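Local atomic coordinates of Dmd discriminator of mRNA degradation (Enterobacteria phage RB69, PDB entry 5I8J), a protein that acts as a phage antitoxin, probably by binding the bacterial toxin RnlA and so blocking its degradation of mRNA. Residues A[9-14]-A[19-24]; A[35-40]-A[48-53]. All blocks are in the same frame, centred on the assembly; numbering follows the deposited sequence.

Overall arrangement
Both contacts use the four-stranded antiparallel sheet, one within it and one on its face. Contact 1 pairs the outermost strand 19-26 with its hairpin partner 6-14; contact 2 packs helix 30-44 onto one face, over strand 46-52. The first is partly buried and rich in polar bonds, with a ladder of backbone hydrogen bonds and side chains on both faces. The second is small, buried near the centre of the chain and made by van der Waals packing. They meet where Thr9 and Ile11 pair with Phe51 and Lys49, and where Phe10 reaches Thr37 beneath the helix. The sheet face away from the helix, carrying Ile11 and Phe51, meets the second subunit.

Contact 1: residues A[9-14]-A[19-24]; sequences TFIGWF and MFTKDI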
ATOM      1  N   THR A   9       3.631   1.318  -6.577  1.00 12.02           N
ATOM      2  CA  THR A   9       3.356   1.694  -5.197  1.00 11.30           C
ATOM      3  C   THR A   9       4.031   0.685  -4.272  1.00 11.67           C
ATOM      4  O   THR A   9       3.769  -0.506  -4.362  1.00 10.44           O
ATOM      5  CB  THR A   9       1.844   1.731  -4.900  1.00 12.67           C
ATOM      6  OG1 THR A   9       1.199   2.692  -5.758  1.00 13.91           O
ATOM      7  CG2 THR A   9       1.602   2.101  -3.440  1.00 14.63           C
ATOM      8  N   PHE A  10       4.908   1.172  -3.410  1.00 11.71           N
ATOM      9  CA  PHE A  10       5.611   0.341  -2.446  1.00 12.24           C
ATOM     10  C   PHE A  10       4.996   0.552  -1.079  1.00 11.75           C
ATOM     11  O   PHE A  10       4.761   1.698  -0.662  1.00 13.14           O
ATOM     12  CB  PHE A  10       7.107   0.680  -2.409  1.00 11.13           C
ATOM     13  CG  PHE A  10       7.844   0.331  -3.668  1.00 12.68           C
ATOM     14  CD1 PHE A  10       8.429  -0.920  -3.824  1.00 12.55           C
ATOM     15  CD2 PHE A  10       7.948   1.248  -4.699  1.00 13.80           C
ATOM     16  CE1 PHE A  10       9.106  -1.242  -4.979  1.00 12.89           C
ATOM     17  CE2 PHE A  10       8.624   0.931  -5.865  1.00 15.38           C
ATOM     18  CZ  PHE A  10       9.202  -0.312  -6.008  1.00 14.60           C
ATOM     19  N   ILE A  11       4.723  -0.550  -0.387  1.00 11.10           N
ATOM     20  CA  ILE A  11       4.249  -0.487   0.987  1.00  8.62           C
ATOM     21  C   ILE A  11       5.220  -1.241   1.862  1.00  9.62           C
ATOM     22  O   ILE A  11       5.559  -2.373   1.567  1.00  9.70           O
ATOM     23  CB  ILE A  11       2.858  -1.097   1.159  1.00 13.40           C
ATOM     24  CG1 ILE A  11       1.899  -0.564   0.097  1.00 16.09           C
ATOM     25  CG2 ILE A  11       2.338  -0.808   2.558  1.00 12.91           C
ATOM     26  CD1 ILE A  11       0.671  -1.423   0.004  1.00 20.15           C
ATOM     27  N   GLY A  12       5.680  -0.597   2.924  1.00  9.69           N
ATOM     28  CA  GLY A  12       6.702  -1.161   3.788  1.00 10.38           C
ATOM     29  C   GLY A  12       6.248  -1.254   5.235  1.00 10.99           C
ATOM     30  O   GLY A  12       5.512  -0.389   5.726  1.00 10.53           O
ATOM     31  N   TRP A  13       6.664  -2.335   5.890  1.00  9.18           N
ATOM     32  CA  TRP A  13       6.512  -2.528   7.328  1.00 10.95           C
ATOM     33  C   TRP A  13       7.868  -2.659   8.001  1.00 10.37           C
ATOM     34  O   TRP A  13       8.639  -3.575   7.682  1.00 11.37           O
ATOM     35  CB  TRP A  13       5.699  -3.786   7.638  1.00  9.39           C
ATOM     36  CG  TRP A  13       4.250  -3.700   7.320  1.00 12.03           C
ATOM     37  CD1 TRP A  13       3.228  -3.475   8.203  1.00 13.93           C
ATOM     38  CD2 TRP A  13       3.643  -3.884   6.035  1.00  9.85           C
ATOM     39  NE1 TRP A  13       2.022  -3.488   7.534  1.00 11.38           N
ATOM     40  CE2 TRP A  13       2.248  -3.740   6.211  1.00 12.76           C
ATOM     41  CE3 TRP A  13       4.140  -4.145   4.757  1.00 12.05           C
ATOM     42  CZ2 TRP A  13       1.346  -3.844   5.148  1.00 12.64           C
ATOM     43  CZ3 TRP A  13       3.235  -4.253   3.700  1.00 12.09           C
ATOM     44  CH2 TRP A  13       1.854  -4.103   3.911  1.00 12.24           C
ATOM     45  N   PHE A  14       8.157  -1.750   8.927  1.00 10.50           N
ATOM     46  CA  PHE A  14       9.348  -1.867   9.762  1.00 13.57           C
ATOM     47  C   PHE A  14       9.138  -2.998  10.765  1.00 12.19           C
ATOM     48  O   PHE A  14       8.012  -3.459  10.958  1.00 13.86           O
ATOM     49  CB  PHE A  14       9.643  -0.562  10.511  1.00 12.66           C
ATOM     50  CG  PHE A  14      10.034   0.582   9.619  1.00 16.92           C
ATOM     51  CD1 PHE A  14      11.249   0.580   8.950  1.00 16.20           C
ATOM     52  CD2 PHE A  14       9.196   1.672   9.470  1.00 15.07           C
ATOM     53  CE1 PHE A  14      11.603   1.643   8.133  1.00 16.93           C
ATOM     54  CE2 PHE A  14       9.547   2.735   8.656  1.00 18.50           C
ATOM     55  CZ  PHE A  14      10.749   2.720   7.986  1.00 17.48           C
ATOM     56  N   MET A  19       4.869   1.786   9.481  1.00 13.57           N
ATOM     57  CA  MET A  19       4.787   1.592   8.039  1.00 12.33           C
ATOM     58  C   MET A  19       5.335   2.772   7.268  1.00 14.53           C
ATOM     59  O   MET A  19       5.462   3.875   7.811  1.00 13.46           O
ATOM     60  CB  MET A  19       3.332   1.330   7.633  1.00 13.10           C
ATOM     61  CG  MET A  19       2.805   0.045   8.239  1.00 13.74           C
ATOM     62  SD  MET A  19       1.016  -0.130   8.080  1.00 21.58           S
ATOM     63  CE  MET A  19       0.858  -0.194   6.327  1.00 13.07           C
ATOM     64  N   PHE A  20       5.674   2.530   6.005  1.00 13.33           N
ATOM     65  CA  PHE A  20       5.973   3.615   5.077  1.00 15.06           C
ATOM     66  C   PHE A  20       5.426   3.268   3.705  1.00 15.88           C
ATOM     67  O   PHE A  20       5.147   2.117   3.421  1.00 14.57           O
ATOM     68  CB  PHE A  20       7.482   3.902   5.008  1.00 16.54           C
ATOM     69  CG  PHE A  20       8.313   2.753   4.512  1.00 17.11           C
ATOM     70  CD1 PHE A  20       8.754   1.767   5.387  1.00 18.82           C
ATOM     71  CD2 PHE A  20       8.682   2.673   3.177  1.00 22.33           C
ATOM     72  CE1 PHE A  20       9.529   0.713   4.933  1.00 19.34           C
ATOM     73  CE2 PHE A  20       9.462   1.618   2.719  1.00 18.60           C
ATOM     74  CZ  PHE A  20       9.884   0.646   3.591  1.00 15.64           C
ATOM     75  N   THR A  21       5.246   4.265   2.852  1.00 13.20           N
ATOM     76  CA  THR A  21       4.717   3.979   1.524  1.00 11.50           C
ATOM     77  C   THR A  21       5.238   5.029   0.544  1.00 17.07           C
ATOM     78  O   THR A  21       5.477   6.168   0.929  1.00 15.87           O
ATOM     79  CB  THR A  21       3.169   3.922   1.541  1.00 12.71           C
ATOM     80  OG1 THR A  21       2.686   3.483   0.267  1.00 15.21           O
ATOM     81  CG2 THR A  21       2.569   5.285   1.881  1.00 16.87           C
ATOM     82  N   LYS A  22       5.476   4.613  -0.701  1.00 14.93           N
ATOM     83  CA  LYS A  22       5.991   5.526  -1.724  1.00 14.59           C
ATOM     84  C   LYS A  22       5.470   5.148  -3.087  1.00 15.19           C
ATOM     85  O   LYS A  22       5.329   3.973  -3.368  1.00 15.31           O
ATOM     86  CB  LYS A  22       7.525   5.493  -1.792  1.00 18.37           C
ATOM     87  CG  LYS A  22       8.272   5.874  -0.549  1.00 25.48           C
ATOM     88  CD  LYS A  22       9.762   5.882  -0.826  1.00 26.88           C
ATOM     89  CE  LYS A  22      10.130   7.008  -1.775  1.00 28.97           C
ATOM     90  NZ  LYS A  22      11.605   7.245  -1.765  1.00 34.12           N
ATOM     91  N   ASP A  23       5.225   6.143  -3.942  1.00 13.99           N
ATOM     92  CA  ASP A  23       4.999   5.905  -5.367  1.00 12.97           C
ATOM     93  C   ASP A  23       6.281   6.226  -6.114  1.00 14.84           C
ATOM     94  O   ASP A  23       6.813   7.320  -5.963  1.00 16.62           O
ATOM     95  CB  ASP A  23       3.863   6.775  -5.912  1.00 13.33           C
ATOM     96  CG  ASP A  23       2.501   6.166  -5.684  1.00 18.48           C
ATOM     97  OD1 ASP A  23       2.439   5.042  -5.153  1.00 15.63           O
ATOM     98  OD2 ASP A  23       1.498   6.797  -6.062  1.00 15.67           O
ATOM     99  N   ILE A  24       6.776   5.285  -6.908  1.00 12.80           N
ATOM    100  CA  ILE A  24       8.026   5.492  -7.646  1.00 13.62           C
ATOM    101  C   ILE A  24       7.778   5.235  -9.124  1.00 12.64           C
ATOM    102  O   ILE A  24       7.159   4.233  -9.473  1.00 12.94           O
ATOM    103  CB  ILE A  24       9.150   4.566  -7.125  1.00 12.16           C
ATOM    104  CG1 ILE A  24       9.365   4.797  -5.630  1.00 18.19           C
ATOM    105  CG2 ILE A  24      10.474   4.833  -7.862  1.00 15.15           C
ATOM    106  CD1 ILE A  24      10.403   3.885  -5.001  1.00 16.48           C
TER
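Phe10 and Lys22 form one hydrogen-bonded pair of this antiparallel beta hairpin, and Gly12 and Phe20 form the next. Phe10 N donates almost straight to Lys22 O (2.8 Å, 176° at the hydrogen). Returning the exchange, Phe10 O takes Lys22 N in its carbonyl plane and also Thr21 OG1 at 2.9 Å, tilted from that plane, so two donors grip one oxygen.

Packing is tight around the Phe20 ring, over Gly12. The Phe20 side chain, with CG between the backbone N and the carbonyl carbon (chi1 62°), folds back across the hairpin and lays its ring face over Gly12 CA, 3.7 Å from the ring centroid. Phe14 CZ comes within 3.4 Å of Phe20 CD1, the two planes 42° apart. On the other sheet face, Met19 lies alongside Trp13: CG sits over the five-membered ring, SD stands obliquely 4.2 Å from that ring's centroid in a Met-aromatic contact, and CE continues over the indole.

The looser side is at Lys22, whose chain leads away into solvent. On the opposite face, beside Ile11 and Thr21, Thr9 OG1 donates to Asp23 OD1 (2.7 Å) from the syn side of the carboxylate but tilted out of its plane. Asp23 OD2 receives Trp13 NE1 of the second subunit, and the reverse bond is also made. With its two oxygens divided between hairpin and neighbour, the Asp23 carboxylate ties strand pairing to dimer assembly.

Contact 2: residues A[35-40]-A[48-53]; sequences WVTVQL and VKAFIN
Thr37 and Leu40, one helical turn apart, face Val48 and Ala50 in a two-layer alpha+beta fold, with helix 30-44 packed on one face of the four-stranded antiparallel sheet. The helix and strand segments run roughly antiparallel, at 152° between their directions, and their axes come within 8.3 Å. That spacing is bridged by small and branched side chains.

The apolar contacts are the looser ones. The CB of Val48 is directed toward the helix and its two methyls spread to different neighbours: CG1, anti to the backbone N (chi1 178°), lies 4.2 Å from Thr37 CG2, while CG2 reaches the Leu40 end of the segment, 4.3 Å from Leu40 CB and 4.0 Å from Leu40 C. Ala41, the next residue of the helix, also packs on Val48, and Phe10 of the neighbouring strand 6-14 extends the same apolar layer under Val36, Thr37 and Leu40.

Polar atoms take part through van der Waals contact across this interface. Thr37 CG2 rests 3.7 Å from Val48 O. The Thr37 hydroxyl, OG1, is hydrogen-bonded to Ile33 O, one turn earlier in its own helix, which satisfies a buried polar group without help from the strand. Backbone bonding on the strand side is directed within the sheet: Val48 pairs with Ala60, and Ala50 with Val57 and Phe58.

The closest touch between the two segments falls at that same hydroxyl, where Thr37 OG1 lies 3.6 Å from the methyl carbon CB of Ala50.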
ATOM      1  N   TRP A  35      14.863  -5.467  -7.945  1.00 12.65           N
ATOM      2  CA  TRP A  35      16.062  -4.911  -7.313  1.00 14.05           C
ATOM      3  C   TRP A  35      15.692  -3.741  -6.404  1.00 12.83           C
ATOM      4  O   TRP A  35      16.162  -3.640  -5.278  1.00 13.65           O
ATOM      5  CB  TRP A  35      17.100  -4.455  -8.358  1.00 15.09           C
ATOM      6  CG  TRP A  35      18.429  -4.191  -7.720  1.00 15.12           C
ATOM      7  CD1 TRP A  35      19.453  -5.082  -7.564  1.00 20.59           C
ATOM      8  CD2 TRP A  35      18.855  -2.976  -7.086  1.00 16.40           C
ATOM      9  NE1 TRP A  35      20.499  -4.489  -6.895  1.00 19.28           N
ATOM     10  CE2 TRP A  35      20.158  -3.199  -6.590  1.00 15.42           C
ATOM     11  CE3 TRP A  35      18.269  -1.719  -6.902  1.00 15.25           C
ATOM     12  CZ2 TRP A  35      20.884  -2.212  -5.925  1.00 15.91           C
ATOM     13  CZ3 TRP A  35      19.000  -0.735  -6.244  1.00 13.05           C
ATOM     14  CH2 TRP A  35      20.286  -0.990  -5.759  1.00 13.78           C
ATOM     15  N   VAL A  36      14.838  -2.858  -6.903  1.00 11.17           N
ATOM     16  CA  VAL A  36      14.415  -1.696  -6.133  1.00 12.08           C
ATOM     17  C   VAL A  36      13.690  -2.157  -4.869  1.00 10.77           C
ATOM     18  O   VAL A  36      13.902  -1.597  -3.784  1.00 12.00           O
ATOM     19  CB  VAL A  36      13.520  -0.762  -6.980  1.00 12.15           C
ATOM     20  CG1 VAL A  36      12.834   0.284  -6.114  1.00 11.90           C
ATOM     21  CG2 VAL A  36      14.374  -0.079  -8.034  1.00 12.73           C
ATOM     22  N   THR A  37      12.891  -3.208  -5.000  1.00 10.70           N
ATOM     23  CA  THR A  37      12.154  -3.751  -3.851  1.00 10.68           C
ATOM     24  C   THR A  37      13.116  -4.298  -2.806  1.00 12.81           C
ATOM     25  O   THR A  37      12.998  -4.005  -1.612  1.00 11.92           O
ATOM     26  CB  THR A  37      11.176  -4.854  -4.281  1.00 12.19           C
ATOM     27  OG1 THR A  37      10.229  -4.310  -5.214  1.00 10.53           O
ATOM     28  CG2 THR A  37      10.417  -5.407  -3.065  1.00 13.53           C
ATOM     29  N   VAL A  38      14.087  -5.082  -3.265  1.00 10.56           N
ATOM     30  CA  VAL A  38      15.047  -5.690  -2.358  1.00 13.67           C
ATOM     31  C   VAL A  38      15.860  -4.617  -1.662  1.00 12.10           C
ATOM     32  O   VAL A  38      16.105  -4.698  -0.460  1.00 12.31           O
ATOM     33  CB  VAL A  38      15.971  -6.668  -3.103  1.00 12.51           C
ATOM     34  CG1 VAL A  38      17.156  -7.083  -2.226  1.00 13.16           C
ATOM     35  CG2 VAL A  38      15.171  -7.868  -3.582  1.00 12.41           C
ATOM     36  N   GLN A  39      16.271  -3.600  -2.411  1.00 10.60           N
ATOM     37  CA  GLN A  39      17.067  -2.525  -1.832  1.00 12.41           C
ATOM     38  C   GLN A  39      16.274  -1.760  -0.782  1.00 12.19           C
ATOM     39  O   GLN A  39      16.769  -1.490   0.310  1.00 13.46           O
ATOM     40  CB  GLN A  39      17.555  -1.576  -2.933  1.00 12.77           C
ATOM     41  CG  GLN A  39      18.282  -0.330  -2.431  1.00 14.35           C
ATOM     42  CD  GLN A  39      19.637  -0.611  -1.800  1.00 15.93           C
ATOM     43  OE1 GLN A  39      20.066  -1.758  -1.676  1.00 15.29           O
ATOM     44  NE2 GLN A  39      20.320   0.450  -1.400  1.00 23.23           N
ATOM     45  N   LEU A  40      15.036  -1.413  -1.119  1.00 12.11           N
ATOM     46  CA  LEU A  40      14.165  -0.728  -0.169  1.00 12.88           C
ATOM     47  C   LEU A  40      14.005  -1.541   1.108  1.00 12.03           C
ATOM     48  O   LEU A  40      14.090  -1.008   2.217  1.00 13.09           O
ATOM     49  CB  LEU A  40      12.789  -0.473  -0.789  1.00 13.34           C
ATOM     50  CG  LEU A  40      12.521   0.883  -1.430  1.00 19.08           C
ATOM     51  CD1 LEU A  40      11.092   0.907  -1.961  1.00 18.19           C
ATOM     52  CD2 LEU A  40      12.747   2.004  -0.416  1.00 22.37           C
ATOM     53  N   VAL A  48       8.815  -5.223   2.327  1.00  9.38           N
ATOM     54  CA  VAL A  48       8.314  -4.279   1.324  1.00  9.06           C
ATOM     55  C   VAL A  48       7.586  -5.034   0.229  1.00 10.80           C
ATOM     56  O   VAL A  48       8.088  -6.045  -0.267  1.00 12.00           O
ATOM     57  CB  VAL A  48       9.455  -3.437   0.704  1.00 10.19           C
ATOM     58  CG1 VAL A  48       8.902  -2.488  -0.385  1.00  8.44           C
ATOM     59  CG2 VAL A  48      10.172  -2.646   1.781  1.00  7.95           C
ATOM     60  N   LYS A  49       6.387  -4.551  -0.115  1.00  8.68           N
ATOM     61  CA  LYS A  49       5.583  -5.098  -1.199  1.00  9.36           C
ATOM     62  C   LYS A  49       5.497  -4.080  -2.321  1.00 11.87           C
ATOM     63  O   LYS A  49       5.292  -2.889  -2.061  1.00 11.20           O
ATOM     64  CB  LYS A  49       4.171  -5.452  -0.732  1.00 11.72           C
ATOM     65  CG  LYS A  49       4.107  -6.399   0.454  1.00 11.16           C
ATOM     66  CD  LYS A  49       2.666  -6.462   0.993  1.00 10.70           C
ATOM     67  CE  LYS A  49       2.574  -7.275   2.275  1.00 15.20           C
ATOM     68  NZ  LYS A  49       2.522  -8.732   2.032  1.00 15.91           N
ATOM     69  N   ALA A  50       5.648  -4.556  -3.556  1.00  9.44           N
ATOM     70  CA  ALA A  50       5.495  -3.709  -4.742  1.00 11.04           C
ATOM     71  C   ALA A  50       4.158  -4.001  -5.436  1.00 11.96           C
ATOM     72  O   ALA A  50       3.815  -5.149  -5.692  1.00 11.99           O
ATOM     73  CB  ALA A  50       6.669  -3.922  -5.708  1.00 11.38           C
ATOM     74  N   PHE A  51       3.412  -2.941  -5.726  1.00 11.36           N
ATOM     75  CA  PHE A  51       2.110  -3.022  -6.360  1.00 12.86           C
ATOM     76  C   PHE A  51       2.127  -2.269  -7.687  1.00 12.62           C
ATOM     77  O   PHE A  51       2.625  -1.149  -7.755  1.00 12.81           O
ATOM     78  CB  PHE A  51       1.019  -2.423  -5.458  1.00 12.96           C
ATOM     79  CG  PHE A  51       0.658  -3.274  -4.267  1.00 13.63           C
ATOM     80  CD1 PHE A  51       1.437  -3.259  -3.112  1.00 15.30           C
ATOM     81  CD2 PHE A  51      -0.487  -4.062  -4.290  1.00 14.83           C
ATOM     82  CE1 PHE A  51       1.087  -4.041  -2.013  1.00 14.43           C
ATOM     83  CE2 PHE A  51      -0.837  -4.845  -3.192  1.00 14.21           C
ATOM     84  CZ  PHE A  51      -0.055  -4.830  -2.054  1.00 15.73           C
ATOM     85  N   ILE A  52       1.569  -2.879  -8.730  1.00 12.09           N
ATOM     86  CA  ILE A  52       1.326  -2.181  -9.991  1.00 12.48           C
ATOM     87  C   ILE A  52      -0.143  -2.368 -10.348  1.00 16.86           C
ATOM     88  O   ILE A  52      -0.648  -3.491 -10.328  1.00 15.35           O
ATOM     89  CB  ILE A  52       2.220  -2.692 -11.134  1.00 16.56           C
ATOM     90  CG1 ILE A  52       3.698  -2.515 -10.778  1.00 16.99           C
ATOM     91  CG2 ILE A  52       1.902  -1.942 -12.442  1.00 16.69           C
ATOM     92  CD1 ILE A  52       4.648  -3.214 -11.751  1.00 18.53           C
ATOM     93  N   ASN A  53      -0.829  -1.267 -10.639  1.00 15.74           N
ATOM     94  CA  ASN A  53      -2.271  -1.325 -10.904  1.00 17.71           C
ATOM     95  C   ASN A  53      -3.015  -2.039  -9.782  1.00 18.84           C
ATOM     96  O   ASN A  53      -3.914  -2.848 -10.039  1.00 19.88           O
ATOM     97  CB  ASN A  53      -2.552  -2.019 -12.241  1.00 20.89           C
ATOM     98  CG  ASN A  53      -2.014  -1.240 -13.433  1.00 26.76           C
ATOM     99  OD1 ASN A  53      -1.979  -0.009 -13.419  1.00 33.23           O
ATOM    100  ND2 ASN A  53      -1.597  -1.957 -14.473  1.00 30.67           N
TER